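Local coordinates for protein archaemetzincin (Archaeoglobus fulgidus, PDB 3ZVS) that probably works as a zinc-dependent metalloprotease of the metzincin type, cleaving peptide bonds in a natural substrate that is still unknown, at residues 17-22 with 30-35; 64-69 with 113-118; 39-44 with 56-61; 83-86 with 91-94. All coordinates share one frame; numbering follows the deposited sequence. Where two conformers were deposited one is given.

Contact 1 of 4, residues 17-22 with 30-35; sequences VLANSL and VFVLPA
At Val-30, chi1 of 179° sets CG1 trans to the backbone N and leaves CG2 beside it, with both methyls facing helix 17-22. Val-32 has nearly the same torsion (175°), and its CG2 also sits on the backbone N side. Three touches follow. Val-30 CG1 lies 4.2 Å from Ala-19 CA, against the helix backbone. Val-30 CG2 comes to 4.2 Å from Leu-22 CB, one helical turn further on. Val-32 CG2 meets Ala-19 CB methyl to methyl at 3.8 Å. Ala-19 thus lies between the two valines, and its short side chain lets both reach the helix. Leu-22 touches the strand with CB alone. The contact is wholly apolar and of ordinary van der Waals spacing. Strand and helix run antiparallel, with their axes 8.7 Å apart at the closest point. Val-32 is the exposed end of the contact. The Leu-22 end is buried. Phe-31, between the two valines in sequence, turns to the other side of the strand and stacks on the ring of Tyr-4. The contact joins helix 12-26 to strand 29-32, the second half of a beta-alpha-beta unit that starts with strand 2-7. Strand 29-32 is an edge strand of the five-stranded sheet and pairs in parallel with strand 2-7. Toward helix 104-122, Leu-18 packs on Ala-115 and Leu-22 on Ile-119.

Contact 2 of 4, residues 64-69 with 113-118; sequences VTLGVT and KEAVHE. With ZN (zinc ion), chain D.
Leu-66 sets its two methyls against Ala-115 and Glu-118, one turn apart on the helix. CD2 meets Ala-115 CB at 4.0 Å. CD1 meets Glu-118 CB, also at 4.0 Å. In the leucine, CG is anti to the backbone N (chi1 177°), and chi2 of 70° turns one methyl to each helix residue. This is the close part, and it is small and fully buried. The side chains of Leu-66 and Glu-118 cross at about a right angle. The helix carries the HExxH zinc-binding motif of the metzincins, with His-117 and Glu-118 as its first two residues. His-117 binds the catalytic zinc through NE2 at 2.1 Å, together with His-121 and His-127. Its other ring nitrogen, ND1, is hydrogen-bonded to Val-133 O, which fixes the rotation of the ring. The zinc side is the loose side of the contact. There Glu-118, the inferred proton acceptor, turns away from Leu-66. Its chain bends at chi2 (-51°), and the carboxylate points into the active site, where its side chain lies about 4 Å from a bound malonate at the nearest atoms. Neither His-117 nor the zinc comes near the strand.

Contact 3 of 4, residues 39-44 with 56-61; sequences SLKCYN and LRMLPP
An ST turn begins the segment 39-44, which is tied by a disulfide from Cys-42 to Cys-54 of helix 52-58; Met-58 of segment 56-61 lies against Ser-39 and Cys-42. In the turn, Ser-39 OG accepts a hydrogen bond from Lys-41 N at 3.1 Å. A short 3-10 turn follows at Leu-40 and Lys-41, where Cys-42 N bonds to Ser-39 O. Met-58 reaches across with an extended chain that bends only at the last torsion (chi3 74°). This puts its thioether sulfur toward Cys-42 and its CE over Ser-39. SD lies 3.5 Å from Cys-42 SG. Lys-41 adds a loose touch through CB, 4.3 Å from Met-58 SD, while its amino end leads away. The approach of CE to Ser-39 CB, at 3.3 Å, is tighter than usual. Both Cys-42 and Met-58 were modelled in two conformers, so these sulfur-sulfur and CE distances hold for one copy only and are doubtful as measures of strain. An alanine in place of Ser-39 would probably leave Lys-41 N without its acceptor in the turn and give Met-58 CE less to rest on. Across the interface the chemistry is that of sulfur and methyl packing, with Ser-39 OG bonded inside its own turn. The firm tie between turn and helix is the covalent disulfide, and the methionine lies beside it, exposed and modelled in more than one position.

Contact 4 of 4, residues 83-86 with 91-94; sequences GEAE and RAVL
Glu-86 and Arg-91 form a salt bridge at the end of this hairpin. NH2 of Arg-91 gives a hydrogen bond to Glu-86 OE2 at 2.8 Å, on the syn lone pair. Arg-91 NE reaches the same oxygen at 2.9 Å, but from above the carboxylate plane. One oxygen therefore takes both donors, and the two flat groups are turned 70° apart. The Arg-91 chain bends at chi3 (-76°), which swings the guanidinium back to the carboxylate. The other oxygen of Glu-86, OE1, takes Arg-91 N at 3.0 Å and also Ala-90 N, so the carboxylate is gripped by side chain and backbone alike. A glutamine here would probably leave the guanidinium without its countercharge and set an amide NH2 against the N-H donors of Arg-91 or of the backbone. The backbone bond from Glu-86 N to Arg-91 O is almost straight (174°). Further along, Glu-84 and Val-93 make a hydrogen-bonded antiparallel pair, with Val-93 N at 2.8 Å from Glu-84 O. Ala-85 with Ala-92 and Gly-83 with Leu-94 are non-hydrogen-bonded pairs. Ala-85 CB and Ala-92 CB touch at 3.6 Å. On the other face, Val-93 CG1 lies 4.2 Å from Glu-84 CB. At Gly-83 a CB would run into Val-93 O. The carboxylate of Glu-84 turns outward to Ser-52 and Thr-53. Arg-91 NH1 bonds to Leu-59 O. Strand 91-95 lies between edge strand 83-85 and parallel strand 65-69. The alanine face lies on helix 104-122, where Ala-85 touches Glu-118 and the zinc ligand His-121. The face with Val-93 packs on helix 52-58.

Contact 1 comes first along the chain and closes the short loop from helix 12-26 to strand 29-32. Contact 3 follows, joining 39-44 to segment 56-61 on helix 52-58. Contact 2 then closes a long loop from strand 65-69 to helix 104-122, and contact 4, the hairpin of strands 83-85 and 91-95, lies within it. None of them cross. Contacts 1, 2 and 4 all reach the five-stranded sheet. Contacts 1 and 2 meet where Leu-18 packs on Ala-115 and Val-68. Strands 65-69 and 91-95 pair directly, linking contacts 2 and 4. Contact 3 lies further out and touches contact 4 through Leu-56 and Leu-59, and contact 2 through Leu-59 and Pro-60.

Contact 1 of 4, residues 17-22 with 30-35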
loop_
_atom_site.group_PDB
_atom_site.type_symbol
_atom_site.label_atom_id
_atom_site.label_comp_id
_atom_site.label_asym_id
_atom_site.label_seq_id
_atom_site.Cartn_x
_atom_site.Cartn_y
_atom_site.Cartn_z
ATOM N N VAL A 17 3.005 3.042 12.287
ATOM C CA VAL A 17 2.006 3.994 11.791
ATOM C C VAL A 17 0.793 3.273 11.268
ATOM O O VAL A 17 -0.366 3.629 11.590
ATOM C CB VAL A 17 2.583 4.879 10.659
ATOM C CG1 VAL A 17 1.472 5.624 9.889
ATOM C CG2 VAL A 17 3.641 5.834 11.217
ATOM N N LEU A 18 1.018 2.258 10.441
ATOM C CA LEU A 18 -0.093 1.537 9.878
ATOM C C LEU A 18 -0.818 0.719 10.915
ATOM O O LEU A 18 -2.053 0.671 10.919
ATOM C CB LEU A 18 0.405 0.649 8.716
ATOM C CG LEU A 18 0.896 1.490 7.554
ATOM C CD1 LEU A 18 1.416 0.551 6.445
ATOM C CD2 LEU A 18 -0.179 2.393 6.992
ATOM N N ALA A 19 -0.082 0.067 11.830
ATOM C CA ALA A 19 -0.727 -0.701 12.898
ATOM C C ALA A 19 -1.649 0.193 13.762
ATOM O O ALA A 19 -2.692 -0.271 14.234
ATOM C CB ALA A 19 0.319 -1.459 13.772
ATOM N N ASN A 20 -1.270 1.457 13.914
ATOM C CA ASN A 20 -1.993 2.411 14.744
ATOM C C ASN A 20 -3.158 3.097 14.027
ATOM O O ASN A 20 -4.085 3.570 14.681
ATOM C CB ASN A 20 -1.045 3.506 15.232
ATOM C CG ASN A 20 -0.024 3.005 16.221
ATOM O OD1 ASN A 20 -0.212 1.973 16.853
ATOM N ND2 ASN A 20 1.075 3.744 16.355
ATOM N N SER A 21 -3.126 3.162 12.702
ATOM C CA SER A 21 -4.123 3.908 11.923
ATOM C C SER A 21 -5.170 3.024 11.262
ATOM O O SER A 21 -6.359 3.386 11.200
ATOM C CB SER A 21 -3.439 4.727 10.837
ATOM O OG SER A 21 -2.452 5.565 11.376
ATOM N N LEU A 22 -4.758 1.873 10.745
ATOM C CA LEU A 22 -5.662 1.031 9.975
ATOM C C LEU A 22 -6.840 0.381 10.714
ATOM O O LEU A 22 -7.908 0.189 10.111
ATOM C CB LEU A 22 -4.883 -0.031 9.213
ATOM C CG LEU A 22 -3.859 0.396 8.152
ATOM C CD1 LEU A 22 -3.182 -0.836 7.568
ATOM C CD2 LEU A 22 -4.469 1.236 7.031
ATOM N N VAL A 30 -5.769 -5.820 13.207
ATOM C CA VAL A 30 -4.520 -5.721 12.451
ATOM C C VAL A 30 -3.410 -6.499 13.152
ATOM O O VAL A 30 -3.252 -6.442 14.371
ATOM C CB VAL A 30 -4.143 -4.248 12.294
ATOM C CG1 VAL A 30 -2.859 -4.109 11.551
ATOM C CG2 VAL A 30 -5.287 -3.491 11.549
ATOM N N PHE A 31 -2.645 -7.221 12.346
ATOM C CA PHE A 31 -1.577 -8.082 12.809
ATOM C C PHE A 31 -0.328 -7.582 12.129
ATOM O O PHE A 31 -0.353 -7.264 10.950
ATOM C CB PHE A 31 -1.827 -9.532 12.408
ATOM C CG PHE A 31 -3.069 -10.120 13.013
ATOM C CD1 PHE A 31 -4.296 -9.955 12.398
ATOM C CD2 PHE A 31 -3.004 -10.807 14.204
ATOM C CE1 PHE A 31 -5.438 -10.485 12.963
ATOM C CE2 PHE A 31 -4.143 -11.335 14.780
ATOM C CZ PHE A 31 -5.360 -11.172 14.156
ATOM N N VAL A 32 0.778 -7.526 12.854
ATOM C CA VAL A 32 2.059 -7.198 12.250
ATOM C C VAL A 32 2.900 -8.472 12.247
ATOM O O VAL A 32 3.244 -9.025 13.297
ATOM C CB VAL A 32 2.774 -6.076 13.012
ATOM C CG1 VAL A 32 4.167 -5.835 12.424
ATOM C CG2 VAL A 32 1.955 -4.784 12.998
ATOM N N LEU A 33 3.188 -8.944 11.043
ATOM C CA LEU A 33 3.983 -10.150 10.814
ATOM C C LEU A 33 5.481 -9.877 10.992
ATOM O O LEU A 33 5.931 -8.737 10.997
ATOM C CB LEU A 33 3.713 -10.707 9.438
ATOM C CG LEU A 33 2.253 -11.067 9.177
ATOM C CD1 LEU A 33 2.024 -11.465 7.747
ATOM C CD2 LEU A 33 1.788 -12.180 10.118
ATOM N N PRO A 34 6.249 -10.939 11.217
ATOM C CA PRO A 34 7.688 -10.761 11.359
ATOM C C PRO A 34 8.312 -10.097 10.131
ATOM O O PRO A 34 8.003 -10.476 9.027
ATOM C CB PRO A 34 8.183 -12.198 11.463
ATOM C CG PRO A 34 6.999 -12.968 12.050
ATOM C CD PRO A 34 5.829 -12.344 11.371
ATOM N N ALA A 35 9.166 -9.116 10.365
ATOM C CA ALA A 35 9.856 -8.442 9.282
ATOM C C ALA A 35 10.779 -9.368 8.514
ATOM O O ALA A 35 11.372 -10.286 9.086
ATOM C CB ALA A 35 10.635 -7.297 9.801
#

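Contact 2 of 4, residues 64-69 with 113-118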
loop_
_atom_site.group_PDB
_atom_site.type_symbol
_atom_site.label_atom_id
_atom_site.label_comp_id
_atom_site.label_asym_id
_atom_site.label_seq_id
_atom_site.Cartn_x
_atom_site.Cartn_y
_atom_site.Cartn_z
ATOM N N VAL A 64 -6.829 -9.903 4.670
ATOM C CA VAL A 64 -6.058 -9.083 3.746
ATOM C C VAL A 64 -4.593 -9.089 4.192
ATOM O O VAL A 64 -4.318 -8.911 5.371
ATOM C CB VAL A 64 -6.524 -7.607 3.807
ATOM C CG1 VAL A 64 -5.630 -6.687 2.961
ATOM C CG2 VAL A 64 -7.983 -7.472 3.366
ATOM N N THR A 65 -3.668 -9.300 3.260
ATOM C CA THR A 65 -2.248 -9.200 3.560
ATOM C C THR A 65 -1.634 -8.097 2.722
ATOM O O THR A 65 -1.709 -8.123 1.499
ATOM C CB THR A 65 -1.521 -10.542 3.319
ATOM O OG1 THR A 65 -2.047 -11.516 4.220
ATOM C CG2 THR A 65 -0.015 -10.387 3.539
ATOM N N LEU A 66 -1.064 -7.115 3.416
ATOM C CA LEU A 66 -0.418 -5.962 2.793
ATOM C C LEU A 66 1.071 -5.984 3.082
ATOM O O LEU A 66 1.497 -5.805 4.218
ATOM C CB LEU A 66 -0.987 -4.647 3.321
ATOM C CG LEU A 66 -0.321 -3.379 2.764
ATOM C CD1 LEU A 66 -0.631 -3.144 1.295
ATOM C CD2 LEU A 66 -0.724 -2.147 3.588
ATOM N N GLY A 67 1.864 -6.208 2.037
ATOM C CA GLY A 67 3.306 -6.066 2.132
ATOM C C GLY A 67 3.661 -4.601 2.049
ATOM O O GLY A 67 3.023 -3.854 1.295
ATOM N N VAL A 68 4.633 -4.164 2.836
ATOM C CA VAL A 68 5.031 -2.758 2.858
ATOM C C VAL A 68 6.543 -2.687 2.805
ATOM O O VAL A 68 7.217 -3.324 3.611
ATOM C CB VAL A 68 4.542 -2.023 4.126
ATOM C CG1 VAL A 68 4.844 -0.553 4.013
ATOM C CG2 VAL A 68 3.023 -2.229 4.378
ATOM N N THR A 69 7.074 -1.967 1.816
ATOM C CA THR A 69 8.486 -1.878 1.581
ATOM C C THR A 69 8.948 -0.448 1.432
ATOM O O THR A 69 8.209 0.427 0.929
ATOM C CB THR A 69 8.899 -2.712 0.332
ATOM O OG1 THR A 69 10.321 -2.722 0.227
ATOM C CG2 THR A 69 8.328 -2.149 -0.996
ATOM N N LYS A 113 -2.553 7.169 3.505
ATOM C CA LYS A 113 -3.387 7.275 2.296
ATOM C C LYS A 113 -3.123 6.128 1.332
ATOM O O LYS A 113 -4.043 5.500 0.831
ATOM C CB LYS A 113 -3.139 8.596 1.555
ATOM C CG LYS A 113 -3.725 9.827 2.195
ATOM C CD LYS A 113 -3.373 11.055 1.390
ATOM C CE LYS A 113 -4.018 12.296 2.011
ATOM N NZ LYS A 113 -3.515 13.479 1.296
ATOM N N GLU A 114 -1.851 5.877 1.069
ATOM C CA GLU A 114 -1.515 4.913 0.047
ATOM C C GLU A 114 -1.737 3.474 0.515
ATOM O O GLU A 114 -2.110 2.600 -0.281
ATOM C CB GLU A 114 -0.092 5.173 -0.453
ATOM C CG GLU A 114 0.026 6.543 -1.143
ATOM C CD GLU A 114 -0.854 6.644 -2.340
ATOM O OE1 GLU A 114 -0.400 6.188 -3.398
ATOM O OE2 GLU A 114 -2.006 7.111 -2.257
ATOM N N ALA A 115 -1.548 3.205 1.807
ATOM C CA ALA A 115 -1.933 1.897 2.348
ATOM C C ALA A 115 -3.444 1.657 2.253
ATOM O O ALA A 115 -3.882 0.594 1.847
ATOM C CB ALA A 115 -1.481 1.763 3.820
ATOM N N VAL A 116 -4.232 2.652 2.643
ATOM C CA VAL A 116 -5.673 2.571 2.565
ATOM C C VAL A 116 -6.112 2.323 1.129
ATOM O O VAL A 116 -6.986 1.490 0.872
ATOM C CB VAL A 116 -6.285 3.838 3.141
ATOM C CG1 VAL A 116 -7.796 3.909 2.858
ATOM C CG2 VAL A 116 -6.083 3.881 4.666
ATOM N N HIS A 117 -5.489 3.028 0.188
ATOM C CA HIS A 117 -5.773 2.852 -1.247
ATOM C C HIS A 117 -5.577 1.389 -1.680
ATOM O O HIS A 117 -6.405 0.777 -2.330
ATOM C CB HIS A 117 -4.856 3.785 -2.034
ATOM C CG HIS A 117 -5.055 3.722 -3.508
ATOM N ND1 HIS A 117 -5.886 4.598 -4.184
ATOM C CD2 HIS A 117 -4.560 2.876 -4.452
ATOM C CE1 HIS A 117 -5.864 4.312 -5.480
ATOM N NE2 HIS A 117 -5.061 3.275 -5.668
ATOM N N GLU A 118 -4.423 0.826 -1.328
ATOM C CA GLU A 118 -4.137 -0.548 -1.716
ATOM C C GLU A 118 -5.134 -1.528 -1.097
ATOM O O GLU A 118 -5.610 -2.448 -1.738
ATOM C CB GLU A 118 -2.700 -0.926 -1.313
ATOM C CG GLU A 118 -1.629 -0.200 -2.108
ATOM C CD GLU A 118 -1.826 -0.278 -3.595
ATOM O OE1 GLU A 118 -2.171 -1.374 -4.113
ATOM O OE2 GLU A 118 -1.660 0.745 -4.278
HETATM ZN ZN ZN D . -4.898 2.072 -7.350
#

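Contact 3 of 4, residues 39-44 with 56-61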
loop_
_atom_site.group_PDB
_atom_site.type_symbol
_atom_site.label_atom_id
_atom_site.label_comp_id
_atom_site.label_asym_id
_atom_site.label_seq_id
_atom_site.Cartn_x
_atom_site.Cartn_y
_atom_site.Cartn_z
ATOM N N SER A 39 12.391 -9.961 -1.183
ATOM C CA SER A 39 13.133 -11.012 -1.892
ATOM C C SER A 39 13.961 -10.466 -3.046
ATOM O O SER A 39 13.445 -9.793 -3.929
ATOM C CB SER A 39 12.166 -12.074 -2.412
ATOM O OG SER A 39 12.909 -13.122 -3.055
ATOM N N LEU A 40 15.257 -10.829 -3.067
ATOM C CA LEU A 40 16.096 -10.583 -4.235
ATOM C C LEU A 40 15.606 -11.272 -5.509
ATOM O O LEU A 40 15.939 -10.830 -6.597
ATOM C CB LEU A 40 17.552 -10.964 -3.946
ATOM C CG LEU A 40 18.258 -10.021 -2.986
ATOM C CD1 LEU A 40 19.577 -10.665 -2.544
ATOM C CD2 LEU A 40 18.502 -8.647 -3.565
ATOM N N LYS A 41 14.773 -12.308 -5.394
ATOM C CA LYS A 41 14.134 -12.903 -6.565
ATOM C C LYS A 41 13.386 -11.848 -7.363
ATOM O O LYS A 41 13.206 -11.975 -8.549
ATOM C CB LYS A 41 13.116 -13.978 -6.164
ATOM C CG LYS A 41 13.711 -15.187 -5.448
ATOM C CD LYS A 41 14.600 -15.998 -6.376
ATOM C CE LYS A 41 15.218 -17.210 -5.657
ATOM N NZ LYS A 41 14.186 -18.189 -5.214
ATOM N N CYS A 42 12.907 -10.825 -6.652
ATOM C CA CYS A 42 12.040 -9.819 -7.241
ATOM C C CYS A 42 12.787 -8.538 -7.587
ATOM O O CYS A 42 12.160 -7.541 -7.903
ATOM C CB CYS A 42 10.885 -9.490 -6.282
ATOM S SG CYS A 42 9.685 -10.814 -6.030
ATOM N N TYR A 43 14.120 -8.556 -7.531
ATOM C CA TYR A 43 14.940 -7.399 -7.819
ATOM C C TYR A 43 15.314 -7.387 -9.268
ATOM O O TYR A 43 15.802 -8.404 -9.803
ATOM C CB TYR A 43 16.217 -7.407 -6.941
ATOM C CG TYR A 43 17.238 -6.313 -7.215
ATOM C CD1 TYR A 43 16.987 -4.957 -6.917
ATOM C CD2 TYR A 43 18.471 -6.631 -7.765
ATOM C CE1 TYR A 43 17.956 -3.977 -7.184
ATOM C CE2 TYR A 43 19.434 -5.657 -8.035
ATOM C CZ TYR A 43 19.167 -4.333 -7.739
ATOM O OH TYR A 43 20.154 -3.401 -8.032
ATOM N N ASN A 44 15.072 -6.266 -9.922
ATOM C CA ASN A 44 15.503 -6.043 -11.298
ATOM C C ASN A 44 16.751 -5.212 -11.237
ATOM O O ASN A 44 16.735 -4.017 -10.947
ATOM C CB ASN A 44 14.416 -5.353 -12.124
ATOM C CG ASN A 44 14.826 -5.103 -13.548
ATOM O OD1 ASN A 44 15.963 -4.741 -13.833
ATOM N ND2 ASN A 44 13.880 -5.269 -14.460
ATOM N N LEU A 56 3.980 -9.591 -4.728
ATOM C CA LEU A 56 2.639 -10.101 -4.409
ATOM C C LEU A 56 2.572 -11.622 -4.366
ATOM O O LEU A 56 1.966 -12.212 -3.495
ATOM C CB LEU A 56 1.600 -9.653 -5.440
ATOM C CG LEU A 56 1.059 -8.259 -5.395
ATOM C CD1 LEU A 56 -0.027 -8.085 -6.441
ATOM C CD2 LEU A 56 0.495 -7.974 -4.016
ATOM N N ARG A 57 3.192 -12.263 -5.363
ATOM C CA ARG A 57 3.140 -13.717 -5.477
ATOM C C ARG A 57 3.711 -14.399 -4.264
ATOM O O ARG A 57 3.335 -15.516 -3.931
ATOM C CB ARG A 57 3.937 -14.182 -6.709
ATOM C CG ARG A 57 3.103 -14.403 -7.941
ATOM C CD ARG A 57 3.855 -15.270 -8.982
ATOM N NE ARG A 57 5.209 -14.788 -9.224
ATOM C CZ ARG A 57 5.497 -13.790 -10.058
ATOM N NH1 ARG A 57 4.539 -13.149 -10.696
ATOM N NH2 ARG A 57 6.748 -13.425 -10.183
ATOM N N MET A 58 4.661 -13.751 -3.590
ATOM C CA MET A 58 5.382 -14.362 -2.486
ATOM C C MET A 58 4.677 -14.136 -1.122
ATOM O O MET A 58 4.998 -14.772 -0.105
ATOM C CB MET A 58 6.837 -13.854 -2.537
ATOM C CG MET A 58 7.610 -14.334 -3.815
ATOM S SD MET A 58 9.339 -13.736 -4.143
ATOM C CE MET A 58 10.235 -14.670 -2.930
ATOM N N LEU A 59 3.672 -13.261 -1.102
ATOM C CA LEU A 59 2.913 -13.034 0.107
ATOM C C LEU A 59 1.942 -14.188 0.323
ATOM O O LEU A 59 1.498 -14.807 -0.645
ATOM C CB LEU A 59 2.145 -11.709 -0.022
ATOM C CG LEU A 59 3.019 -10.457 0.024
ATOM C CD1 LEU A 59 2.189 -9.218 -0.301
ATOM C CD2 LEU A 59 3.712 -10.297 1.380
ATOM N N PRO A 60 1.587 -14.464 1.581
ATOM C CA PRO A 60 0.574 -15.496 1.792
ATOM C C PRO A 60 -0.775 -14.997 1.309
ATOM O O PRO A 60 -1.075 -13.817 1.519
ATOM C CB PRO A 60 0.568 -15.676 3.315
ATOM C CG PRO A 60 1.059 -14.397 3.865
ATOM C CD PRO A 60 2.026 -13.850 2.850
ATOM N N PRO A 61 -1.566 -15.860 0.663
ATOM C CA PRO A 61 -2.893 -15.458 0.177
ATOM C C PRO A 61 -3.955 -15.470 1.286
ATOM O O PRO A 61 -4.953 -16.190 1.220
ATOM C CB PRO A 61 -3.195 -16.508 -0.902
ATOM C CG PRO A 61 -2.459 -17.714 -0.453
ATOM C CD PRO A 61 -1.223 -17.235 0.254
#

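Contact 4 of 4, residues 83-86 with 91-94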
loop_
_atom_site.group_PDB
_atom_site.type_symbol
_atom_site.label_atom_id
_atom_site.label_comp_id
_atom_site.label_asym_id
_atom_site.label_seq_id
_atom_site.Cartn_x
_atom_site.Cartn_y
_atom_site.Cartn_z
ATOM N N GLY A 83 2.109 0.884 -5.616
ATOM C CA GLY A 83 1.647 -0.369 -5.088
ATOM C C GLY A 83 1.027 -1.211 -6.195
ATOM O O GLY A 83 0.926 -0.784 -7.355
ATOM N N GLU A 84 0.605 -2.401 -5.810
ATOM C CA GLU A 84 -0.128 -3.317 -6.664
ATOM C C GLU A 84 -1.006 -4.173 -5.764
ATOM O O GLU A 84 -0.609 -4.544 -4.642
ATOM C CB GLU A 84 0.781 -4.203 -7.536
ATOM C CG GLU A 84 -0.050 -4.983 -8.611
ATOM C CD GLU A 84 0.744 -5.831 -9.580
ATOM O OE1 GLU A 84 1.964 -5.815 -9.505
ATOM O OE2 GLU A 84 0.120 -6.511 -10.426
ATOM N N ALA A 85 -2.225 -4.459 -6.212
ATOM C CA ALA A 85 -3.173 -5.209 -5.438
ATOM C C ALA A 85 -3.916 -6.225 -6.282
ATOM O O ALA A 85 -4.108 -6.032 -7.493
ATOM C CB ALA A 85 -4.188 -4.237 -4.771
ATOM N N GLU A 86 -4.361 -7.290 -5.637
ATOM C CA GLU A 86 -5.325 -8.212 -6.244
ATOM C C GLU A 86 -6.736 -7.650 -6.040
ATOM O O GLU A 86 -7.230 -7.624 -4.915
ATOM C CB GLU A 86 -5.231 -9.580 -5.576
ATOM C CG GLU A 86 -3.848 -10.195 -5.683
ATOM C CD GLU A 86 -3.722 -11.506 -4.937
ATOM O OE1 GLU A 86 -4.427 -11.723 -3.948
ATOM O OE2 GLU A 86 -2.923 -12.355 -5.377
ATOM N N ARG A 91 -4.238 -10.063 -1.478
ATOM C CA ARG A 91 -2.902 -9.494 -1.262
ATOM C C ARG A 91 -2.692 -8.153 -1.957
ATOM O O ARG A 91 -3.232 -7.903 -3.039
ATOM C CB ARG A 91 -1.836 -10.460 -1.814
ATOM C CG ARG A 91 -1.795 -11.778 -1.093
ATOM C CD ARG A 91 -0.875 -12.743 -1.803
ATOM N NE ARG A 91 -1.477 -13.279 -3.008
ATOM C CZ ARG A 91 -1.059 -14.385 -3.616
ATOM N NH1 ARG A 91 -0.049 -15.061 -3.108
ATOM N NH2 ARG A 91 -1.655 -14.808 -4.728
ATOM N N ALA A 92 -1.888 -7.286 -1.340
ATOM C CA ALA A 92 -1.397 -6.075 -1.980
ATOM C C ALA A 92 -0.016 -5.769 -1.476
ATOM O O ALA A 92 0.417 -6.334 -0.446
ATOM C CB ALA A 92 -2.324 -4.891 -1.705
ATOM N N VAL A 93 0.671 -4.891 -2.184
ATOM C CA VAL A 93 1.944 -4.358 -1.780
ATOM C C VAL A 93 1.909 -2.841 -1.926
ATOM O O VAL A 93 1.323 -2.288 -2.850
ATOM C CB VAL A 93 3.111 -4.996 -2.568
ATOM C CG1 VAL A 93 2.995 -4.709 -4.020
ATOM C CG2 VAL A 93 4.461 -4.500 -2.043
ATOM N N LEU A 94 2.505 -2.181 -0.951
ATOM C CA LEU A 94 2.722 -0.741 -0.930
ATOM C C LEU A 94 4.230 -0.467 -0.837
ATOM O O LEU A 94 4.911 -1.068 -0.004
ATOM C CB LEU A 94 2.060 -0.153 0.314
ATOM C CG LEU A 94 2.435 1.290 0.646
ATOM C CD1 LEU A 94 1.950 2.302 -0.386
ATOM C CD2 LEU A 94 1.890 1.661 2.036
#